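Local coordinates for protein mosquitocidal toxin (Bacillus sphaericus, PDB 2CB4) that kills mosquito larvae and probably acts as an ADP-ribosyltransferase through the catalytic domain that makes up this chain, at residues L111-R116 with F168-P174. The protein carries 1 engineered substitution. Residue numbers count along the deposited sequence, not the author numbering.
Sequences LLNYLR and FSRNHNP
This is a largely apolar helix-to-loop packing in the Scabin-like part of the catalytic domain, of the ADP-ribosyl clan. One face of helix 111-117 meets the loop between helix 164-167 and strand 180-184. No hydrogen bond joins the segments. Residues 111-116 are alpha-helical, with Leu115 N to Leu111 O 3.1 Å and Arg116 N to Leu112 O 3.0 Å. Phe168 is extended (-128/147). Residues 169-172 form a type I beta-turn, His172 N to Ser169 O 2.6 Å. The loop presents Phe168 (m) and Pro174 together to the helix. The backbones are nearest at Arg116 and Pro174, CA to CA 5.5 Å. Leu112 (m, t) reaches between the two. Leu112 CD2 makes a CH-pi contact over the Phe168 ring, 4.0 Å from the centroid, and lies 3.7 Å from Pro174 CD. Leu111 (t, p) CD2 meets the ring edge, 4.2 Å from Phe168 CZ. Leu115 (m, t) CD1 is 4.1 Å from Phe168 CE2. Pro174 CG lies over one face of the Arg116 (t, t, m) guanidinium, 3.3 Å from Arg116 NH2. Leu115 touches Ile164 of helix 164-167 and Gln180 and Thr182 of strand 180-184, so the helix packs against both elements flanking the loop.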
loop_
_atom_site.group_PDB
_atom_site.type_symbol
_atom_site.label_atom_id
_atom_site.label_comp_id
_atom_site.label_asym_id
_atom_site.label_seq_id
_atom_site.Cartn_x
_atom_site.Cartn_y
_atom_site.Cartn_z
ATOM N N LEU A 111 -6.728 34.128 11.368
ATOM C CA LEU A 111 -8.039 34.747 11.307
ATOM C C LEU A 111 -8.314 35.740 10.197
ATOM O O LEU A 111 -9.364 35.681 9.559
ATOM C CB LEU A 111 -8.440 35.314 12.675
ATOM C CG LEU A 111 -9.864 35.886 12.772
ATOM C CD1 LEU A 111 -10.896 34.819 12.422
ATOM C CD2 LEU A 111 -10.105 36.434 14.165
ATOM N N LEU A 112 -7.404 36.683 9.980
ATOM C CA LEU A 112 -7.606 37.697 8.930
ATOM C C LEU A 112 -7.574 37.102 7.530
ATOM O O LEU A 112 -8.344 37.513 6.676
ATOM C CB LEU A 112 -6.596 38.848 9.055
ATOM C CG LEU A 112 -7.007 39.934 10.065
ATOM C CD1 LEU A 112 -5.845 40.895 10.299
ATOM C CD2 LEU A 112 -8.276 40.685 9.639
ATOM N N ASN A 113 -6.733 36.097 7.314
ATOM C CA ASN A 113 -6.662 35.468 6.028
ATOM C C ASN A 113 -7.903 34.648 5.788
ATOM O O ASN A 113 -8.442 34.599 4.657
ATOM C CB ASN A 113 -5.435 34.574 5.916
ATOM C CG ASN A 113 -4.221 35.321 5.478
ATOM O OD1 ASN A 113 -4.239 36.566 5.250
ATOM N ND2 ASN A 113 -3.143 34.611 5.367
ATOM N N TYR A 114 -8.359 34.019 6.872
ATOM C CA TYR A 114 -9.548 33.190 6.795
ATOM C C TYR A 114 -10.750 34.025 6.311
ATOM O O TYR A 114 -11.419 33.699 5.351
ATOM C CB TYR A 114 -9.774 32.427 8.112
ATOM C CG TYR A 114 -11.157 32.012 8.240
ATOM C CD1 TYR A 114 -11.614 30.905 7.527
ATOM C CD2 TYR A 114 -12.089 32.786 8.970
ATOM C CE1 TYR A 114 -12.959 30.568 7.538
ATOM C CE2 TYR A 114 -13.410 32.453 8.990
ATOM C CZ TYR A 114 -13.837 31.335 8.244
ATOM O OH TYR A 114 -15.140 30.942 8.314
ATOM N N LEU A 115 -10.963 35.155 6.938
ATOM C CA LEU A 115 -12.055 36.080 6.575
ATOM C C LEU A 115 -11.903 36.740 5.209
ATOM O O LEU A 115 -12.862 37.023 4.495
ATOM C CB LEU A 115 -12.115 37.203 7.624
ATOM C CG LEU A 115 -12.349 36.824 9.089
ATOM C CD1 LEU A 115 -12.024 38.078 9.912
ATOM C CD2 LEU A 115 -13.861 36.329 9.271
ATOM N N ARG A 116 -10.692 37.116 4.881
ATOM C CA ARG A 116 -10.459 37.768 3.619
ATOM C C ARG A 116 -10.412 36.867 2.397
ATOM O O ARG A 116 -10.753 37.295 1.291
ATOM C CB ARG A 116 -9.126 38.538 3.682
ATOM C CG ARG A 116 -8.884 39.423 2.422
ATOM C CD ARG A 116 -7.656 40.314 2.564
ATOM N NE ARG A 116 -7.774 41.279 3.657
ATOM C CZ ARG A 116 -8.562 42.353 3.628
ATOM N NH1 ARG A 116 -9.323 42.605 2.556
ATOM N NH2 ARG A 116 -8.595 43.178 4.674
ATOM N N PHE A 168 -12.268 44.527 14.808
ATOM C CA PHE A 168 -11.408 45.209 13.860
ATOM C C PHE A 168 -11.860 46.618 13.531
ATOM O O PHE A 168 -13.077 46.908 13.450
ATOM C CB PHE A 168 -11.336 44.410 12.547
ATOM C CG PHE A 168 -10.799 43.029 12.716
ATOM C CD1 PHE A 168 -9.442 42.820 12.897
ATOM C CD2 PHE A 168 -11.656 41.939 12.736
ATOM C CE1 PHE A 168 -8.939 41.536 13.089
ATOM C CE2 PHE A 168 -11.166 40.653 12.932
ATOM C CZ PHE A 168 -9.808 40.447 13.105
ATOM N N SER A 169 -10.854 47.481 13.287
ATOM C CA SER A 169 -11.031 48.884 12.887
ATOM C C SER A 169 -11.613 48.831 11.480
ATOM O O SER A 169 -11.110 48.124 10.630
ATOM C CB SER A 169 -9.680 49.638 12.844
ATOM O OG SER A 169 -8.675 49.044 13.673
ATOM N N ARG A 170 -12.698 49.559 11.253
ATOM C CA ARG A 170 -13.414 49.550 9.965
ATOM C C ARG A 170 -12.652 49.347 8.670
ATOM O O ARG A 170 -13.159 48.666 7.744
ATOM C CB ARG A 170 -14.358 50.754 9.838
ATOM C CG ARG A 170 -15.591 50.670 10.750
ATOM C CD ARG A 170 -16.633 51.712 10.406
ATOM N NE ARG A 170 -17.270 51.500 9.109
ATOM C CZ ARG A 170 -18.109 50.499 8.828
ATOM N NH1 ARG A 170 -18.398 49.576 9.736
ATOM N NH2 ARG A 170 -18.623 50.409 7.603
ATOM N N ASN A 171 -11.469 49.958 8.604
ATOM C CA ASN A 171 -10.592 49.927 7.446
ATOM C C ASN A 171 -9.603 48.781 7.443
ATOM O O ASN A 171 -8.791 48.637 6.527
ATOM C CB ASN A 171 -9.890 51.268 7.305
ATOM C CG ASN A 171 -10.806 52.332 6.738
ATOM O OD1 ASN A 171 -11.872 52.015 6.206
ATOM N ND2 ASN A 171 -10.438 53.590 6.927
ATOM N N HIS A 172 -9.730 47.914 8.450
ATOM C CA HIS A 172 -8.882 46.745 8.601
ATOM C C HIS A 172 -9.754 45.502 8.746
ATOM O O HIS A 172 -9.279 44.367 8.924
ATOM C CB HIS A 172 -7.918 46.936 9.761
ATOM C CG HIS A 172 -6.914 48.008 9.516
ATOM N ND1 HIS A 172 -7.188 49.347 9.698
ATOM C CD2 HIS A 172 -5.662 47.941 9.016
ATOM C CE1 HIS A 172 -6.133 50.058 9.355
ATOM N NE2 HIS A 172 -5.190 49.228 8.936
ATOM N N ASN A 173 -11.056 45.718 8.699
ATOM C CA ASN A 173 -12.003 44.608 8.753
ATOM C C ASN A 173 -12.305 44.293 7.272
ATOM O O ASN A 173 -12.919 45.128 6.562
ATOM C CB ASN A 173 -13.288 45.010 9.474
ATOM C CG ASN A 173 -14.250 43.844 9.637
ATOM O OD1 ASN A 173 -13.819 42.695 9.563
ATOM N ND2 ASN A 173 -15.519 44.134 9.913
ATOM N N PRO A 174 -11.847 43.139 6.791
ATOM C CA PRO A 174 -12.076 42.775 5.367
ATOM C C PRO A 174 -13.486 42.926 4.757
ATOM O O PRO A 174 -13.638 43.493 3.670
ATOM C CB PRO A 174 -11.605 41.309 5.289
ATOM C CG PRO A 174 -10.585 41.152 6.436
ATOM C CD PRO A 174 -10.961 42.176 7.507
#